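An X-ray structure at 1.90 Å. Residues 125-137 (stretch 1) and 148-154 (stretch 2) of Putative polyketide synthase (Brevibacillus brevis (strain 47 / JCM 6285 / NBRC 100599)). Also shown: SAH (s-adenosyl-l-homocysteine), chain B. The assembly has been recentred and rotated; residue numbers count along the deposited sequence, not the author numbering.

Stretch 1 125-137: FTITKAQAELGNQ
Stretch 2 148-154: AKIFNKD

Stretch 1 enters as a β-strand at F125 and T126, turns through I127 and T128, and continues as an α-helix from K129 to Q137. Stretch 2 is a strand from A148 that passes into loop by K153. F125 (phi/psi -114/133) and T126 (-141/136) are extended; I127 (phi/psi -79/-10) is no longer extended. In the helix, A132 N bonds to T128 O at 3.1 Å, and the i to i+4 pattern continues to Q137.

The two strands run parallel. F125 pairs with F151, their CA atoms 4.9 Å apart. T126 CA lies 5.2 Å from N152 CA, and I127 CA 5.0 Å from K153 CA. The chain turns back after I127, so the helix runs nearly antiparallel to the strand of stretch 2. Their axes make an angle of 165° and approach to 7.6 Å.

Backbone bonding between the strands is short. T126 N donates to F151 O at 3.0 Å, nearly straight at 166°. K153 N donates to T126 O at 3.2 Å, but the 128° angle makes this bond weak. F125 CA also approaches F151 O at 3.4 Å, a CA-H...O contact.

N136 bonds the helix to the strand. N136 (chi1 m, chi2 -49°) uses its amide twice on I150. Its OD1 accepts from I150 N at 3.1 Å, and its ND2 donates to I150 O at 3.0 Å. The carboxamide thus satisfies both polar backbone groups of one residue.

Apolar packing fills the space between helix and strand. I150 (chi1 m, chi2 t) points toward stretch 1. Its CG2 lies 4.0 Å from A132 CB and 4.0 Å from T126 CG2. Its CD1 lies 3.7 Å from G135 CA. A CB on G135 would clash with this CD1, so the glycine leaves room for the isoleucine.

F125 and F151 (both chi1 m) share the other sheet face. F125 CE1 meets F151 CD1 at 3.6 Å, with ring centroids 5.7 Å apart and planes at 68°. K153 CB sits over the F125 ring face, 3.7 Å from its centroid, a CH-pi contact. I127 CD1 touches D154 CB at 3.7 Å.

Both stretches bind SAH. Q131 OE1 accepts from SAH O3' at 2.7 Å and from SAH O2' at 3.3 Å. T126 OG1 (chi1 t) donates to the same Q131 OE1 at 2.8 Å. T128 OG1 (chi1 m) and SAH O2' are hydrogen-bonded at 3.0 Å. From stretch 2, D154 OD1 (chi1 t) accepts from SAH N6 at 3.0 Å. The ribose hydroxyls are thus held by stretch 1 and the adenine amine by stretch 2.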

# COMPACT_ATOMS: atom_id res chain seq x y z
N PHE A 125 -5.57 4.18 11.25
CA PHE A 125 -6.76 3.39 11.47
C PHE A 125 -6.36 1.96 11.09
O PHE A 125 -5.76 1.74 10.02
CB PHE A 125 -7.94 3.79 10.60
CG PHE A 125 -8.83 4.87 11.14
CD1 PHE A 125 -8.39 5.79 12.07
CD2 PHE A 125 -10.16 4.91 10.74
CE1 PHE A 125 -9.20 6.72 12.54
CE2 PHE A 125 -11.00 5.88 11.22
CZ PHE A 125 -10.51 6.78 12.14
N THR A 126 -6.72 0.99 11.95
CA THR A 126 -6.72 -0.40 11.55
C THR A 126 -7.92 -1.09 12.15
O THR A 126 -8.27 -0.86 13.31
CB THR A 126 -5.46 -1.15 11.96
OG1 THR A 126 -5.60 -2.52 11.56
CG2 THR A 126 -5.16 -1.03 13.46
N ILE A 127 -8.60 -1.91 11.35
CA ILE A 127 -9.81 -2.57 11.83
C ILE A 127 -9.52 -3.77 12.71
O ILE A 127 -10.44 -4.29 13.35
CB ILE A 127 -10.69 -2.99 10.63
CG1 ILE A 127 -12.11 -3.23 11.10
CG2 ILE A 127 -10.08 -4.20 9.92
CD1 ILE A 127 -13.11 -3.16 9.99
N THR A 128 -8.26 -4.20 12.77
CA THR A 128 -7.84 -5.34 13.59
C THR A 128 -7.40 -4.84 14.97
O THR A 128 -6.40 -4.13 15.10
CB THR A 128 -6.69 -6.07 12.89
OG1 THR A 128 -7.03 -6.28 11.50
CG2 THR A 128 -6.39 -7.40 13.57
N LYS A 129 -8.17 -5.19 15.99
CA LYS A 129 -7.87 -4.74 17.34
C LYS A 129 -6.44 -5.06 17.74
O LYS A 129 -5.74 -4.19 18.26
CB LYS A 129 -8.85 -5.37 18.32
CG LYS A 129 -8.87 -4.73 19.70
CD LYS A 129 -10.11 -5.19 20.48
CE LYS A 129 -10.34 -4.36 21.73
NZ LYS A 129 -9.41 -4.73 22.83
N ALA A 130 -6.00 -6.32 17.54
CA ALA A 130 -4.65 -6.71 17.98
C ALA A 130 -3.57 -5.85 17.33
O ALA A 130 -2.52 -5.58 17.92
CB ALA A 130 -4.40 -8.18 17.67
N GLN A 131 -3.78 -5.45 16.09
CA GLN A 131 -2.81 -4.64 15.41
C GLN A 131 -2.77 -3.26 16.02
O GLN A 131 -1.69 -2.69 16.18
CB GLN A 131 -3.16 -4.51 13.92
CG GLN A 131 -2.94 -5.80 13.16
CD GLN A 131 -3.22 -5.60 11.64
OE1 GLN A 131 -3.76 -4.57 11.22
NE2 GLN A 131 -2.82 -6.56 10.84
N ALA A 132 -3.94 -2.71 16.36
CA ALA A 132 -3.99 -1.39 16.97
C ALA A 132 -3.29 -1.41 18.31
O ALA A 132 -2.49 -0.52 18.63
CB ALA A 132 -5.45 -0.94 17.12
N GLU A 133 -3.54 -2.46 19.08
CA GLU A 133 -2.91 -2.60 20.40
C GLU A 133 -1.39 -2.63 20.25
O GLU A 133 -0.67 -1.93 20.96
CB GLU A 133 -3.45 -3.86 21.05
CG GLU A 133 -2.87 -4.13 22.45
CD GLU A 133 -3.15 -3.00 23.43
OE1 GLU A 133 -2.40 -2.88 24.42
OE2 GLU A 133 -4.11 -2.24 23.20
N LEU A 134 -0.89 -3.39 19.28
CA LEU A 134 0.55 -3.52 19.11
C LEU A 134 1.16 -2.20 18.65
O LEU A 134 2.23 -1.82 19.13
CB LEU A 134 0.84 -4.63 18.09
CG LEU A 134 2.33 -4.80 17.74
CD1 LEU A 134 3.17 -5.13 18.98
CD2 LEU A 134 2.50 -5.85 16.69
N GLY A 135 0.52 -1.54 17.68
CA GLY A 135 1.05 -0.26 17.19
C GLY A 135 1.11 0.81 18.27
O GLY A 135 2.10 1.54 18.38
N ASN A 136 0.08 0.89 19.12
CA ASN A 136 0.12 1.85 20.21
C ASN A 136 1.15 1.46 21.27
O ASN A 136 1.77 2.34 21.87
CB ASN A 136 -1.26 1.99 20.84
CG ASN A 136 -2.19 2.77 19.97
OD1 ASN A 136 -1.83 3.86 19.50
ND2 ASN A 136 -3.37 2.22 19.69
N GLN A 137 1.36 0.16 21.52
CA GLN A 137 2.44 -0.24 22.43
C GLN A 137 3.79 0.19 21.89
O GLN A 137 4.63 0.71 22.63
CB GLN A 137 2.43 -1.76 22.68
CG GLN A 137 1.27 -2.26 23.46
CD GLN A 137 1.25 -3.78 23.55
OE1 GLN A 137 2.24 -4.44 23.24
NE2 GLN A 137 0.11 -4.35 23.96
N ALA A 148 1.81 10.55 17.52
CA ALA A 148 1.36 9.40 16.73
C ALA A 148 0.32 8.67 17.54
O ALA A 148 0.49 8.52 18.75
CB ALA A 148 2.50 8.47 16.42
N LYS A 149 -0.78 8.27 16.87
CA LYS A 149 -1.85 7.58 17.56
C LYS A 149 -2.54 6.65 16.57
O LYS A 149 -2.81 7.04 15.42
CB LYS A 149 -2.85 8.54 18.17
CG LYS A 149 -3.87 7.85 19.10
CD LYS A 149 -4.83 8.85 19.72
CE LYS A 149 -5.72 8.18 20.77
NZ LYS A 149 -6.59 9.17 21.48
N ILE A 150 -2.86 5.44 17.02
CA ILE A 150 -3.54 4.47 16.16
C ILE A 150 -4.90 4.14 16.75
O ILE A 150 -5.03 3.95 17.97
CB ILE A 150 -2.70 3.20 15.98
CG1 ILE A 150 -1.47 3.57 15.15
CG2 ILE A 150 -3.53 2.11 15.32
CD1 ILE A 150 -0.36 2.53 15.20
N PHE A 151 -5.91 4.08 15.90
CA PHE A 151 -7.30 3.84 16.32
C PHE A 151 -7.79 2.51 15.73
O PHE A 151 -7.51 2.21 14.59
CB PHE A 151 -8.25 4.96 15.84
CG PHE A 151 -7.83 6.34 16.21
CD1 PHE A 151 -7.01 7.06 15.37
CD2 PHE A 151 -8.29 6.93 17.36
CE1 PHE A 151 -6.60 8.35 15.69
CE2 PHE A 151 -7.89 8.23 17.70
CZ PHE A 151 -7.06 8.95 16.84
N ASN A 152 -8.50 1.71 16.52
CA ASN A 152 -9.12 0.46 16.07
C ASN A 152 -10.47 0.84 15.47
O ASN A 152 -11.48 0.89 16.16
CB ASN A 152 -9.30 -0.51 17.24
CG ASN A 152 -9.90 -1.83 16.78
OD1 ASN A 152 -9.81 -2.21 15.56
ND2 ASN A 152 -10.55 -2.46 17.63
N LYS A 153 -10.48 1.23 14.19
CA LYS A 153 -11.68 1.77 13.57
C LYS A 153 -11.74 1.31 12.12
O LYS A 153 -10.73 0.90 11.53
CB LYS A 153 -11.68 3.32 13.57
CG LYS A 153 -11.85 3.97 14.96
CD LYS A 153 -13.11 3.57 15.66
CE LYS A 153 -13.18 4.19 17.06
NZ LYS A 153 -14.34 3.67 17.83
N ASP A 154 -12.92 1.45 11.54
CA ASP A 154 -13.24 0.99 10.18
C ASP A 154 -13.25 2.23 9.25
O ASP A 154 -14.09 3.12 9.39
CB ASP A 154 -14.58 0.26 10.20
CG ASP A 154 -15.06 -0.16 8.81
OD1 ASP A 154 -14.53 0.26 7.76
OD2 ASP A 154 -16.02 -0.95 8.77
N SAH B . -0.44 -0.75 5.31
CA SAH B . 0.13 -1.76 6.19
CB SAH B . -0.80 -2.95 6.38
CG SAH B . -1.40 -3.53 5.11
SD SAH B . -2.32 -5.06 5.46
C SAH B . 1.46 -2.19 5.61
O SAH B . 2.15 -3.02 6.18
OXT SAH B . 1.84 -1.68 4.56
C5' SAH B . -3.99 -4.37 5.33
C4' SAH B . -4.32 -3.43 6.49
O4' SAH B . -5.60 -2.82 6.23
C3' SAH B . -4.54 -4.22 7.83
O3' SAH B . -3.89 -3.42 8.83
C2' SAH B . -6.05 -4.25 8.05
O2' SAH B . -6.45 -4.28 9.39
C1' SAH B . -6.45 -2.93 7.36
N9 SAH B . -7.85 -2.82 6.96
C8 SAH B . -8.57 -3.64 6.13
N7 SAH B . -9.82 -3.16 6.10
C5 SAH B . -9.88 -2.03 6.85
C6 SAH B . -10.90 -1.14 7.17
N6 SAH B . -12.14 -1.23 6.69
N1 SAH B . -10.62 -0.07 7.96
C2 SAH B . -9.36 0.09 8.52
N3 SAH B . -8.37 -0.81 8.22
C4 SAH B . -8.64 -1.86 7.44